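Local coordinates for putative glyoxalase superfamily protein (Ralstonia eutropha, PDB 3IUZ) that probably acts as an iron(II)-dependent dioxygenase of the glyoxalase superfamily, converting 2-oxoadipate to 2-hydroxyglutarate, at residues D59-G64 against R278-R283; H208-L213 against R283-G288; A235-T240 against G300-F305. One frame throughout, in Å; residues are numbered along the deposited sequence.

Contact 1 (D59-G64 against R278-R283); sequences DRVPTG and RADTVR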
# COMPACT_ATOMS: atom_id res chain seq x y z
N ASP A 59 -7.29 7.02 -6.90
CA ASP A 59 -7.68 8.42 -6.74
C ASP A 59 -6.47 9.35 -6.87
O ASP A 59 -6.65 10.53 -7.12
CB ASP A 59 -8.29 8.68 -5.36
CG ASP A 59 -9.65 8.02 -5.16
OD1 ASP A 59 -10.31 7.66 -6.14
OD2 ASP A 59 -10.06 7.87 -3.98
N ARG A 60 -5.26 8.88 -6.61
CA ARG A 60 -4.10 9.78 -6.68
C ARG A 60 -2.98 9.33 -7.62
O ARG A 60 -1.86 9.91 -7.62
CB ARG A 60 -3.54 10.03 -5.30
CG ARG A 60 -2.85 8.87 -4.69
CD ARG A 60 -2.41 9.24 -3.29
NE ARG A 60 -1.63 8.15 -2.76
CZ ARG A 60 -2.17 7.04 -2.28
NH1 ARG A 60 -3.51 6.94 -2.24
NH2 ARG A 60 -1.40 6.05 -1.84
N VAL A 61 -3.29 8.32 -8.43
CA VAL A 61 -2.37 7.80 -9.44
C VAL A 61 -3.14 7.78 -10.78
O VAL A 61 -3.66 6.78 -11.21
CB VAL A 61 -1.85 6.44 -9.06
CG1 VAL A 61 -0.79 5.93 -10.14
CG2 VAL A 61 -1.22 6.49 -7.67
N PRO A 62 -3.25 8.97 -11.43
CA PRO A 62 -4.01 9.13 -12.63
C PRO A 62 -3.61 8.21 -13.79
O PRO A 62 -4.45 7.80 -14.54
CB PRO A 62 -3.85 10.62 -12.97
CG PRO A 62 -2.81 11.12 -12.11
CD PRO A 62 -2.77 10.27 -10.92
N THR A 63 -2.35 7.81 -13.90
CA THR A 63 -1.96 6.88 -14.95
C THR A 63 -2.55 5.50 -14.69
O THR A 63 -2.96 4.79 -15.63
CB THR A 63 -0.39 6.84 -15.10
OG1 THR A 63 0.11 8.20 -15.26
CG2 THR A 63 -0.00 6.06 -16.27
N GLY A 64 -2.64 5.12 -13.41
CA GLY A 64 -3.36 3.93 -13.01
C GLY A 64 -4.82 3.99 -13.33
O GLY A 64 -5.38 3.05 -13.82
N ARG A 278 5.67 5.20 -14.71
CA ARG A 278 6.35 6.17 -13.86
C ARG A 278 5.33 6.77 -12.89
O ARG A 278 4.11 6.78 -13.15
CB ARG A 278 7.07 7.25 -14.69
CG ARG A 278 8.34 6.75 -15.39
CD ARG A 278 8.68 7.48 -16.68
NE ARG A 278 9.84 6.90 -17.38
CZ ARG A 278 9.86 6.50 -18.67
NH1 ARG A 278 8.80 6.63 -19.46
NH2 ARG A 278 10.97 6.00 -19.18
N ALA A 279 5.84 7.29 -11.79
CA ALA A 279 5.02 7.89 -10.77
C ALA A 279 4.46 9.21 -11.24
O ALA A 279 5.13 10.03 -11.86
CB ALA A 279 5.82 8.08 -9.43
N ASP A 280 3.21 9.43 -10.91
CA ASP A 280 2.54 10.67 -11.20
C ASP A 280 2.98 11.73 -10.19
O ASP A 280 3.06 11.45 -9.01
CB ASP A 280 1.03 10.39 -11.11
CG ASP A 280 0.54 9.53 -12.26
OD1 ASP A 280 0.76 9.95 -13.44
OD2 ASP A 280 -0.03 8.45 -12.01
N THR A 281 3.24 12.96 -10.66
CA THR A 281 3.66 14.03 -9.82
C THR A 281 2.49 14.55 -8.99
O THR A 281 1.39 14.59 -9.47
CB THR A 281 4.22 15.14 -10.72
OG1 THR A 281 5.31 14.58 -11.46
CG2 THR A 281 4.70 16.32 -9.95
N VAL A 282 2.75 14.95 -7.75
CA VAL A 282 1.69 15.45 -6.86
C VAL A 282 2.10 16.76 -6.26
O VAL A 282 3.28 17.04 -6.13
CB VAL A 282 1.35 14.42 -5.71
CG1 VAL A 282 0.72 13.18 -6.28
CG2 VAL A 282 2.62 14.03 -4.93
N ARG A 283 1.13 17.55 -5.86
CA ARG A 283 1.38 18.86 -5.29
C ARG A 283 1.32 18.70 -3.76
O ARG A 283 0.36 18.13 -3.22
CB ARG A 283 0.32 19.82 -5.81
CG ARG A 283 0.53 21.24 -5.54
CD ARG A 283 1.33 21.92 -6.59
NE ARG A 283 1.44 23.35 -6.32
CZ ARG A 283 2.47 24.12 -6.69
NH1 ARG A 283 3.52 23.63 -7.35
NH2 ARG A 283 2.44 25.41 -6.38

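Contact 2 (H208-L213 against R283-G288); sequences HGVPRL and RRQFIG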
# COMPACT_ATOMS: atom_id res chain seq x y z
N HIS A 208 2.76 12.42 10.06
CA HIS A 208 3.44 13.63 10.49
C HIS A 208 2.87 14.88 9.82
O HIS A 208 2.17 14.80 8.81
CB HIS A 208 4.97 13.51 10.31
CG HIS A 208 5.41 13.22 8.91
ND1 HIS A 208 5.76 11.95 8.47
CD2 HIS A 208 5.55 14.04 7.83
CE1 HIS A 208 6.09 12.02 7.18
NE2 HIS A 208 5.99 13.28 6.78
N GLY A 209 3.18 16.06 10.39
CA GLY A 209 2.71 17.32 9.84
C GLY A 209 3.52 17.75 8.63
O GLY A 209 4.49 17.10 8.28
N VAL A 210 3.11 18.86 8.03
CA VAL A 210 3.79 19.43 6.88
C VAL A 210 5.25 19.62 7.25
O VAL A 210 5.54 20.26 8.21
CB VAL A 210 3.15 20.78 6.47
CG1 VAL A 210 3.91 21.42 5.34
CG2 VAL A 210 1.66 20.59 6.14
N PRO A 211 6.17 19.05 6.49
CA PRO A 211 7.57 19.27 6.80
C PRO A 211 8.12 20.59 6.25
O PRO A 211 7.56 21.17 5.31
CB PRO A 211 8.26 18.14 6.06
CG PRO A 211 7.44 17.95 4.89
CD PRO A 211 6.01 18.14 5.36
N ARG A 212 9.25 21.00 6.83
CA ARG A 212 9.97 22.19 6.39
C ARG A 212 10.61 21.90 5.04
O ARG A 212 11.14 20.83 4.81
CB ARG A 212 11.08 22.53 7.36
CG ARG A 212 10.54 23.03 8.66
CD ARG A 212 11.61 23.30 9.66
NE ARG A 212 10.94 23.44 10.95
CZ ARG A 212 11.55 23.63 12.12
NH1 ARG A 212 12.88 23.74 12.17
NH2 ARG A 212 10.80 23.72 13.22
N LEU A 213 10.54 22.87 4.15
CA LEU A 213 11.08 22.69 2.84
C LEU A 213 12.57 22.37 2.96
O LEU A 213 13.08 21.47 2.28
CB LEU A 213 10.83 23.95 2.00
CG LEU A 213 11.46 23.91 0.58
CD1 LEU A 213 10.89 22.79 -0.22
CD2 LEU A 213 11.25 25.23 -0.15
N ARG A 283 1.13 17.55 -5.86
CA ARG A 283 1.38 18.86 -5.29
C ARG A 283 1.32 18.70 -3.76
O ARG A 283 0.36 18.13 -3.22
CB ARG A 283 0.32 19.82 -5.81
CG ARG A 283 0.53 21.24 -5.54
CD ARG A 283 1.33 21.92 -6.59
NE ARG A 283 1.44 23.35 -6.32
CZ ARG A 283 2.47 24.12 -6.69
NH1 ARG A 283 3.52 23.63 -7.35
NH2 ARG A 283 2.44 25.41 -6.38
N ARG A 284 2.34 19.19 -3.08
CA ARG A 284 2.47 19.04 -1.65
C ARG A 284 2.89 20.34 -1.01
O ARG A 284 3.56 21.19 -1.63
CB ARG A 284 3.52 17.96 -1.32
CG ARG A 284 3.15 16.55 -1.76
CD ARG A 284 1.96 15.96 -0.94
NE ARG A 284 1.61 14.63 -1.41
CZ ARG A 284 0.50 14.31 -2.06
NH1 ARG A 284 -0.41 15.22 -2.31
NH2 ARG A 284 0.28 13.07 -2.46
N GLN A 285 2.50 20.47 0.26
CA GLN A 285 2.84 21.63 1.05
C GLN A 285 4.10 21.42 1.88
O GLN A 285 4.40 20.33 2.34
CB GLN A 285 1.68 22.00 1.96
CG GLN A 285 0.46 22.45 1.20
CD GLN A 285 -0.72 22.70 2.09
OE1 GLN A 285 -0.99 21.94 3.03
NE2 GLN A 285 -1.45 23.75 1.80
N PHE A 286 4.82 22.50 2.09
CA PHE A 286 6.00 22.55 2.91
C PHE A 286 6.05 23.86 3.70
O PHE A 286 5.44 24.85 3.33
CB PHE A 286 7.25 22.51 2.06
CG PHE A 286 7.38 21.29 1.23
CD1 PHE A 286 6.74 21.21 0.00
CD2 PHE A 286 8.16 20.21 1.66
CE1 PHE A 286 6.89 20.07 -0.80
CE2 PHE A 286 8.29 19.10 0.88
CZ PHE A 286 7.66 19.03 -0.37
N ILE A 287 6.83 23.87 4.76
CA ILE A 287 7.03 25.08 5.56
C ILE A 287 8.28 25.76 5.09
O ILE A 287 9.39 25.18 5.07
CB ILE A 287 7.09 24.81 7.06
CG1 ILE A 287 5.84 24.02 7.51
CG2 ILE A 287 7.29 26.15 7.85
CD1 ILE A 287 4.49 24.71 7.30
N GLY A 288 8.09 27.01 4.70
CA GLY A 288 9.17 27.85 4.20
C GLY A 288 10.06 28.46 5.27
O GLY A 288 9.80 28.32 6.45

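Contact 3 (A235-T240 against G300-F305); sequences AFNHAT and GSFYEF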
# COMPACT_ATOMS: atom_id res chain seq x y z
N ALA A 235 1.47 6.37 3.19
CA ALA A 235 0.59 6.11 2.04
C ALA A 235 1.22 5.07 1.11
O ALA A 235 2.44 5.00 1.00
CB ALA A 235 0.33 7.39 1.28
N PHE A 236 0.43 4.24 0.45
CA PHE A 236 0.96 3.29 -0.55
C PHE A 236 1.91 3.99 -1.57
O PHE A 236 1.54 5.02 -2.16
CB PHE A 236 -0.20 2.64 -1.35
CG PHE A 236 -0.81 1.37 -0.75
CD1 PHE A 236 -0.35 0.80 0.43
CD2 PHE A 236 -1.85 0.71 -1.43
CE1 PHE A 236 -0.95 -0.37 0.93
CE2 PHE A 236 -2.43 -0.45 -0.93
CZ PHE A 236 -1.98 -1.00 0.21
N ASN A 237 3.09 3.41 -1.78
CA ASN A 237 4.06 3.86 -2.75
C ASN A 237 3.61 3.41 -4.16
O ASN A 237 3.82 4.13 -5.17
CB ASN A 237 5.39 3.25 -2.41
CG ASN A 237 6.48 3.61 -3.39
OD1 ASN A 237 6.80 2.81 -4.23
ND2 ASN A 237 7.05 4.83 -3.28
N HIS A 238 3.02 2.21 -4.22
CA HIS A 238 2.50 1.70 -5.46
C HIS A 238 1.54 0.56 -5.20
O HIS A 238 1.53 -0.04 -4.10
CB HIS A 238 3.66 1.31 -6.41
CG HIS A 238 4.45 0.10 -5.98
ND1 HIS A 238 5.67 0.19 -5.34
CD2 HIS A 238 4.20 -1.23 -6.12
CE1 HIS A 238 6.14 -1.02 -5.13
NE2 HIS A 238 5.25 -1.90 -5.56
N ALA A 239 0.68 0.33 -6.19
CA ALA A 239 -0.12 -0.87 -6.26
C ALA A 239 0.30 -1.64 -7.48
O ALA A 239 0.64 -1.05 -8.51
CB ALA A 239 -1.59 -0.55 -6.35
N THR A 240 0.17 -2.96 -7.40
CA THR A 240 0.63 -3.86 -8.45
C THR A 240 -0.45 -4.80 -8.90
O THR A 240 -1.21 -5.35 -8.09
CB THR A 240 1.86 -4.64 -7.96
OG1 THR A 240 2.85 -3.70 -7.56
CG2 THR A 240 2.46 -5.60 -9.04
N GLY A 300 4.80 11.24 -6.67
CA GLY A 300 3.77 10.63 -5.88
C GLY A 300 3.98 9.12 -5.99
O GLY A 300 5.09 8.60 -5.92
N SER A 301 2.90 8.44 -6.20
CA SER A 301 2.88 6.98 -6.25
C SER A 301 2.70 6.48 -7.67
O SER A 301 2.48 7.28 -8.59
CB SER A 301 1.75 6.52 -5.35
OG SER A 301 2.03 6.90 -4.01
N PHE A 302 2.76 5.17 -7.88
CA PHE A 302 2.72 4.57 -9.23
C PHE A 302 1.92 3.27 -9.27
O PHE A 302 1.53 2.71 -8.21
CB PHE A 302 4.13 4.39 -9.86
CG PHE A 302 5.08 3.43 -9.15
CD1 PHE A 302 5.91 3.87 -8.14
CD2 PHE A 302 5.16 2.09 -9.53
CE1 PHE A 302 6.81 3.03 -7.53
CE2 PHE A 302 6.04 1.22 -8.90
CZ PHE A 302 6.89 1.70 -7.90
N TYR A 303 1.60 2.86 -10.49
CA TYR A 303 0.86 1.62 -10.78
C TYR A 303 1.81 0.70 -11.50
O TYR A 303 2.44 1.09 -12.48
CB TYR A 303 -0.34 1.92 -11.67
CG TYR A 303 -1.37 0.81 -11.81
CD1 TYR A 303 -1.23 -0.18 -12.77
CD2 TYR A 303 -2.52 0.82 -11.06
CE1 TYR A 303 -2.17 -1.18 -12.92
CE2 TYR A 303 -3.50 -0.16 -11.24
CZ TYR A 303 -3.32 -1.15 -12.14
OH TYR A 303 -4.28 -2.14 -12.27
N GLU A 304 1.90 -0.53 -11.01
CA GLU A 304 2.89 -1.48 -11.44
C GLU A 304 2.23 -2.79 -11.89
O GLU A 304 1.14 -3.14 -11.44
CB GLU A 304 3.85 -1.77 -10.26
CG GLU A 304 4.91 -2.89 -10.51
CD GLU A 304 5.79 -3.08 -9.29
OE1 GLU A 304 5.41 -3.82 -8.36
OE2 GLU A 304 6.84 -2.43 -9.26
N PHE A 305 2.91 -3.48 -12.77
CA PHE A 305 2.47 -4.76 -13.29
C PHE A 305 3.46 -5.85 -12.91
O PHE A 305 4.67 -5.62 -12.86
CB PHE A 305 2.39 -4.73 -14.81
CG PHE A 305 1.42 -3.74 -15.33
CD1 PHE A 305 0.08 -3.98 -15.29
CD2 PHE A 305 1.86 -2.54 -15.85
CE1 PHE A 305 -0.84 -3.05 -15.77
CE2 PHE A 305 0.92 -1.63 -16.35
CZ PHE A 305 -0.42 -1.91 -16.29
O HOH W 1 6.66 -3.93 -5.75

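Contact 1 (D59-G64 against R278-R283)
Thr63 and Asp280 carry the polar half of this contact, a pair of hydrogen bonds gathered on one carboxylate. The hydroxyl of Thr63 donates from OG1 to Asp280 OD1 at 2.6 Å, on the syn lone pair. The backbone Thr63 N meets the other oxygen, Asp280 OD2, at 3.1 Å; the N-H is nearly straight on its target (167°) but approaches from 35° out of the carboxylate plane. Thr63 OG1 stands beside its own backbone N (chi1 -53°), which lets both donors face one acceptor group. The arrangement illustrates a carboxylate at a helix N-terminus: Val61 is the N-cap residue of helix 62-73, Thr63 N is an early amide of that helix, and the negative charge probably gains from the helix dipole. Asp280 itself lies just before strand 281-287, where backbone bonds to Gly300 and Ser301 fix its position.

Carbon atoms of Val61 and Pro62 pack against the same carboxylate by van der Waals contact. Val61 CG1, anti to its backbone N, comes within 3.2 Å of Asp280 OD2, crossing at about a right angle. Pro62 approaches tip to tip, its CD lying 3.6 Å from Asp280 CG. Beyond them, Val282 CG1 only grazes Arg60 O, at 4.4 Å.

Contact 2 (H208-L213 against R283-G288)
Val210 drives its CG1 methyl against the backbone of strand 281-287, reaching 3.2 Å from Gln285 O and 3.4 Å from Phe286 CA. With CG1 anti to the backbone N (chi1 176°), this one branch is the bump, and the hollow that takes it is bordered by backbone atoms of Gln285 and Phe286, by Gln285 CB and by the end of the Ile287 side chain. Ile287 contributes CG1 and CD1, both in van der Waals reach of the same valine methyl.

A second fit is built around Phe286. Leu213 lays CD1 over one face of the ring, 4.1 Å above its plane and displaced toward the rim, while the CB atoms of the two residues also meet. Pro211 crosses the phenyl obliquely, its CG approaching the ring atom Phe286 CD2 at 4.0 Å. Arg212 behaves differently: its side chain starts away from the strand and then extends, although CB and CG still brush Ile287. Tyr216 adds a further ring against Phe286.

Two backbone hydrogen bonds hold these shapes together. Ile287 N donates to Pro211 O at 2.9 Å, and Leu213 N donates to Ile287 O at 2.7 Å with an angle of 171°. Weaker CA-H...O contacts, from Phe286 CA to Pro211 O and from Arg212 CA to Ile287 O, run beside them. Phe286, by contrast, makes its backbone bonds with Val294 in strand 293-306. The result is a single beta bridge, Arg212 with Ile287, in which the connection before helix 213-222 is joined to the end of a strand from an antiparallel beta hairpin, with Arg212 as the N-cap of that helix.

Contact 3 (A235-T240 against G300-F305)
His238 and Phe302 lie side by side on neighbouring parallel strands, 238-242 and 293-306, in the mixed sheet of this glyoxalase-superfamily protein. The His238 CB sits over the centre of the Phe302 ring, 3.4 Å from its centroid, a CH-pi contact. The imidazole itself is slid outward, so the two rings are near parallel (22°) but barely overlap. On the sheet face that carries His238 and Phe302, Thr240 OG1 donates to Glu304 OE1 at 2.7 Å, coming from above the carboxylate plane. An atom modelled as water donates to Glu304 OE1; its very short approach to His238 NE2 (2.5 Å) is doubtful as an ordinary hydrogen bond. His82 touches both His238 and Glu304, a grouping that resembles the two-histidine, one-carboxylate iron sites of related dioxygenases, although a metal role is not established here.

Around this shell, Gln274 bonds Glu304 OE1 as well. Backbone bonds set the register: Phe302 N to Asn237 O, Ala239 N to Phe302 O and Glu304 N to Ala239 O. Asn237 fixes the rotation of the imidazole, its OD1 accepting from His238 ND1 at 3.1 Å in the ring plane. Nearer the N-terminal ends of the two segments, Ser301 OG donates to Phe236 O at 2.7 Å, in the carbonyl plane.

The three contacts show how bonding changes with depth in one fold. Contact 3 is buried near the centre of the chain and combines strand pairing with a polar cluster of side chains. Contact 1, about 9 Å away between centres, is partly buried and ties a helix start to the same sheet; the two touch directly, probably by hydrogen bonds, including one from Arg60 NH2 to Phe236 O. Contact 2 lies furthest out, its centre about 22 Å from that of contact 3, and depends on apolar packing around a lone bridge. Contacts 1 and 2 share strand 281-287, which neighbours strand 293-306 of contact 3.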